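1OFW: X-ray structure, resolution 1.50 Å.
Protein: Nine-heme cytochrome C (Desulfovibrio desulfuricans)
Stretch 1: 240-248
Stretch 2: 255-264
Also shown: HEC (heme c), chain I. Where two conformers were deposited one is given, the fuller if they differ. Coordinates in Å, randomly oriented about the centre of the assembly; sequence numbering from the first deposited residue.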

# COMPACT_ATOMS: atom_id res chain seq x y z
N LYS A 240 4.33 25.03 0.99
CA LYS A 240 2.94 25.36 0.72
C LYS A 240 2.49 24.89 -0.65
O LYS A 240 3.29 24.83 -1.56
N CYS A 241 1.18 24.59 -0.77
CA CYS A 241 0.65 24.15 -2.05
C CYS A 241 0.99 25.13 -3.15
O CYS A 241 1.32 24.81 -4.28
N GLY A 242 0.85 26.41 -2.77
CA GLY A 242 1.08 27.46 -3.74
C GLY A 242 2.53 27.68 -4.09
O GLY A 242 2.82 28.51 -4.96
N SER A 243 3.48 26.95 -3.54
CA SER A 243 4.84 27.00 -4.07
C SER A 243 4.94 26.30 -5.41
O SER A 243 5.80 26.62 -6.25
N CYS A 244 4.08 25.31 -5.65
CA CYS A 244 4.07 24.52 -6.85
C CYS A 244 2.84 24.76 -7.74
O CYS A 244 2.95 24.55 -8.95
N HIS A 245 1.73 25.16 -7.13
CA HIS A 245 0.48 25.41 -7.83
C HIS A 245 0.22 26.91 -7.92
O HIS A 245 -0.04 27.56 -6.92
N THR A 246 0.36 27.42 -9.15
CA THR A 246 0.24 28.86 -9.35
C THR A 246 -1.22 29.27 -9.29
O THR A 246 -2.09 28.46 -9.56
N LYS A 247 -1.46 30.53 -8.92
CA LYS A 247 -2.84 31.03 -8.92
C LYS A 247 -3.45 31.00 -10.32
O LYS A 247 -4.59 30.59 -10.50
N GLU A 248 -2.74 31.39 -11.35
CA GLU A 248 -3.11 31.37 -12.74
C GLU A 248 -2.61 30.15 -13.51
O GLU A 248 -1.75 29.38 -13.11
N GLY A 255 -0.07 19.45 -16.24
CA GLY A 255 -0.63 18.46 -15.34
C GLY A 255 -0.96 19.00 -13.96
O GLY A 255 -1.64 18.37 -13.14
N ARG A 256 -0.41 20.19 -13.67
CA ARG A 256 -0.65 20.80 -12.36
C ARG A 256 -1.89 21.69 -12.37
O ARG A 256 -1.91 22.66 -13.13
N PRO A 257 -2.87 21.41 -11.54
CA PRO A 257 -3.98 22.36 -11.41
C PRO A 257 -3.53 23.68 -10.86
O PRO A 257 -2.54 23.80 -10.12
N ASN A 258 -4.24 24.77 -11.21
CA ASN A 258 -3.99 26.03 -10.52
C ASN A 258 -4.40 25.91 -9.07
O ASN A 258 -5.00 24.92 -8.67
N LEU A 259 -4.02 26.89 -8.27
CA LEU A 259 -4.13 26.70 -6.82
C LEU A 259 -5.56 26.53 -6.38
O LEU A 259 -5.81 25.68 -5.52
N MET A 260 -6.54 27.31 -6.85
CA MET A 260 -7.92 27.04 -6.44
C MET A 260 -8.36 25.61 -6.75
O MET A 260 -8.97 24.91 -5.94
N ALA A 261 -8.07 25.14 -7.94
CA ALA A 261 -8.49 23.82 -8.36
C ALA A 261 -7.72 22.76 -7.56
O ALA A 261 -8.23 21.68 -7.28
N ALA A 262 -6.48 23.05 -7.22
CA ALA A 262 -5.69 22.12 -6.41
C ALA A 262 -6.36 21.88 -5.06
O ALA A 262 -6.54 20.73 -4.63
N TYR A 263 -6.77 22.96 -4.36
CA TYR A 263 -7.49 22.79 -3.11
C TYR A 263 -8.78 22.04 -3.34
O TYR A 263 -9.11 21.07 -2.66
N HIS A 264 -9.55 22.50 -4.34
CA HIS A 264 -10.86 21.84 -4.53
C HIS A 264 -10.75 20.38 -4.83
O HIS A 264 -11.44 19.52 -4.31

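A c-type heme site illustrates a general principle: the residues that hold the cofactor are often held in turn by a neighbouring segment. In the nine-heme cytochrome, Cys-241 SG and Cys-244 SG are covalently joined to heme CAB and CAC, each at 1.8 Å, and His-245 NE2 binds the iron, FE, at 2.0 Å; all three side chains adopt m rotamers.

Along the second stretch, Gly-255 lies beyond reach of the first but lines the heme, and an ideal CB on it would clash with heme O1D. Arg-256 (m, t, t) points toward the first stretch; its NH1 donates to Cys-244 O at 2.9 Å, near the guanidinium plane, while its NE lies 3.6 Å from heme CMD. Pro-257 supplies a backbone acceptor: His-245 ND1 donates to Pro-257 O at 2.9 Å, fixing the imidazole while its other nitrogen coordinates iron. Water 2 bridges Pro-257 O and Thr-246 OG1, donating to both.

Asn-258, with chi1 in p, serves two ends. Its OD1 caps the helix by accepting from Ala-261 N at 3.2 Å, and its ND2 makes a weak hydrogen bond to Lys-247 O at 2.9 Å. Leu-259 (t, p) combines backbone and side-chain anchoring: its N donates to Thr-246 O at 2.8 Å, and its CD1 packs 3.8 Å from Cys-241 CB. Met-260 directs its side-chain end away, yet its N donates to water 3, which in turn donates to Lys-247 O.

One turn beyond Asn-258, Ala-262 points toward the first stretch and sets its CB over one face of the His-245 ring, 4.0 Å from the centroid. Tyr-263 (m) brings CE2 within 3.8 Å of Cys-241 SG, and water 1 links its OH to Gly-242 N. His-264 is out of reach of the first stretch.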

# COMPACT_ATOMS: atom_id res chain seq x y z
CB LYS A 240 2.77 26.89 0.83
CG LYS A 240 3.00 27.36 2.26
CD LYS A 240 2.43 28.73 2.53
CE LYS A 240 2.47 29.10 4.02
NZ LYS A 240 2.81 30.54 4.19
CB CYS A 241 -0.86 23.97 -1.97
SG CYS A 241 -1.51 23.04 -0.57
CB SER A 243 5.84 26.32 -3.14
OG SER A 243 6.18 27.06 -2.01
CB CYS A 244 4.16 23.03 -6.51
SG CYS A 244 5.74 22.60 -5.73
CB HIS A 245 -0.66 24.67 -7.09
CG HIS A 245 -0.52 23.18 -7.14
ND1 HIS A 245 -0.89 22.44 -8.22
CD2 HIS A 245 -0.01 22.30 -6.25
CE1 HIS A 245 -0.63 21.16 -7.98
NE2 HIS A 245 -0.09 21.04 -6.79
CB THR A 246 0.86 29.23 -10.71
OG1 THR A 246 0.26 28.47 -11.78
CG2 THR A 246 2.34 28.85 -10.66
CB LYS A 247 -2.86 32.43 -8.31
CG LYS A 247 -4.25 33.08 -8.43
CD LYS A 247 -4.11 34.53 -7.97
CE LYS A 247 -5.29 35.40 -8.41
NZ LYS A 247 -5.01 36.04 -9.71
CB GLU A 248 -2.58 32.67 -13.41
CG GLU A 248 -3.07 33.91 -12.66
CD GLU A 248 -4.57 34.11 -12.91
OE1 GLU A 248 -4.89 34.16 -14.12
OE2 GLU A 248 -5.39 34.23 -11.99
CB ARG A 256 0.49 21.71 -11.86
CG ARG A 256 1.75 20.95 -11.54
CD ARG A 256 2.79 21.97 -11.05
NE ARG A 256 4.10 21.42 -11.30
CZ ARG A 256 5.21 21.95 -10.80
NH1 ARG A 256 5.16 23.02 -10.02
NH2 ARG A 256 6.36 21.37 -11.11
CB PRO A 257 -4.91 21.72 -10.37
CG PRO A 257 -4.47 20.30 -10.24
CD PRO A 257 -3.06 20.21 -10.71
CB ASN A 258 -4.68 27.19 -11.24
CG ASN A 258 -6.13 27.43 -10.98
OD1 ASN A 258 -6.91 26.63 -10.49
ND2 ASN A 258 -6.54 28.67 -11.30
CB LEU A 259 -3.45 27.85 -6.09
CG LEU A 259 -3.41 27.81 -4.59
CD1 LEU A 259 -2.66 26.56 -4.09
CD2 LEU A 259 -2.75 29.03 -3.95
CB MET A 260 -8.88 27.99 -7.17
CG MET A 260 -10.31 27.82 -6.70
SD MET A 260 -11.41 28.94 -7.59
CE MET A 260 -11.28 28.19 -9.22
CB ALA A 261 -8.31 23.62 -9.88
CB ALA A 262 -4.27 22.64 -6.26
CB TYR A 263 -7.80 24.14 -2.48
CG TYR A 263 -6.63 24.92 -1.91
CD1 TYR A 263 -6.43 26.23 -2.28
CD2 TYR A 263 -5.74 24.39 -0.98
CE1 TYR A 263 -5.40 26.99 -1.78
CE2 TYR A 263 -4.69 25.13 -0.47
CZ TYR A 263 -4.51 26.44 -0.87
OH TYR A 263 -3.47 27.23 -0.38
CB HIS A 264 -11.61 22.60 -5.61
CG HIS A 264 -12.22 23.88 -5.15
ND1 HIS A 264 -12.71 24.80 -6.07
CD2 HIS A 264 -12.45 24.38 -3.93
CE1 HIS A 264 -13.19 25.82 -5.37
NE2 HIS A 264 -13.06 25.62 -4.07
FE HEC I . 0.17 19.24 -5.95
CHA HEC I . -0.86 17.69 -8.88
CHB HEC I . -3.07 19.49 -4.97
CHC HEC I . 1.21 20.59 -2.98
CHD HEC I . 3.38 19.31 -7.14
NA HEC I . -1.57 18.65 -6.75
C1A HEC I . -1.80 17.98 -7.92
C2A HEC I . -3.21 17.64 -8.01
C3A HEC I . -3.81 18.13 -6.92
C4A HEC I . -2.82 18.82 -6.14
CMA HEC I . -5.29 18.01 -6.53
CAA HEC I . -3.85 16.87 -9.18
CBA HEC I . -4.01 15.40 -8.72
CGA HEC I . -2.72 14.73 -8.29
O1A HEC I . -1.97 14.31 -9.21
O2A HEC I . -2.44 14.61 -7.08
NB HEC I . -0.73 19.96 -4.33
C1B HEC I . -2.11 20.00 -4.11
C2B HEC I . -2.36 20.62 -2.83
C3B HEC I . -1.17 20.82 -2.24
C4B HEC I . -0.15 20.45 -3.19
CMB HEC I . -3.77 20.95 -2.33
CAB HEC I . -0.85 21.37 -0.87
CBB HEC I . -1.33 20.48 0.30
NC HEC I . 1.95 19.80 -5.22
C1C HEC I . 2.18 20.36 -3.98
C2C HEC I . 3.57 20.77 -3.87
C3C HEC I . 4.15 20.46 -5.03
C4C HEC I . 3.19 19.83 -5.88
CMC HEC I . 4.16 21.51 -2.68
CAC HEC I . 5.57 20.79 -5.54
CBC HEC I . 6.67 20.36 -4.53
ND HEC I . 1.09 18.58 -7.60
C1D HEC I . 2.42 18.74 -7.93
C2D HEC I . 2.66 18.18 -9.24
C3D HEC I . 1.49 17.76 -9.74
C4D HEC I . 0.49 18.00 -8.72
CMD HEC I . 4.06 18.13 -9.89
CAD HEC I . 1.15 17.17 -11.11
CBD HEC I . 1.27 15.63 -11.11
CGD HEC I . 0.94 15.13 -12.52
O1D HEC I . 1.59 15.66 -13.44
O2D HEC I . 0.07 14.26 -12.70
O HOH W 1 -0.66 27.72 -0.60
O HOH W 2 -0.77 25.56 -11.52
O HOH W 3 -6.12 29.68 -8.34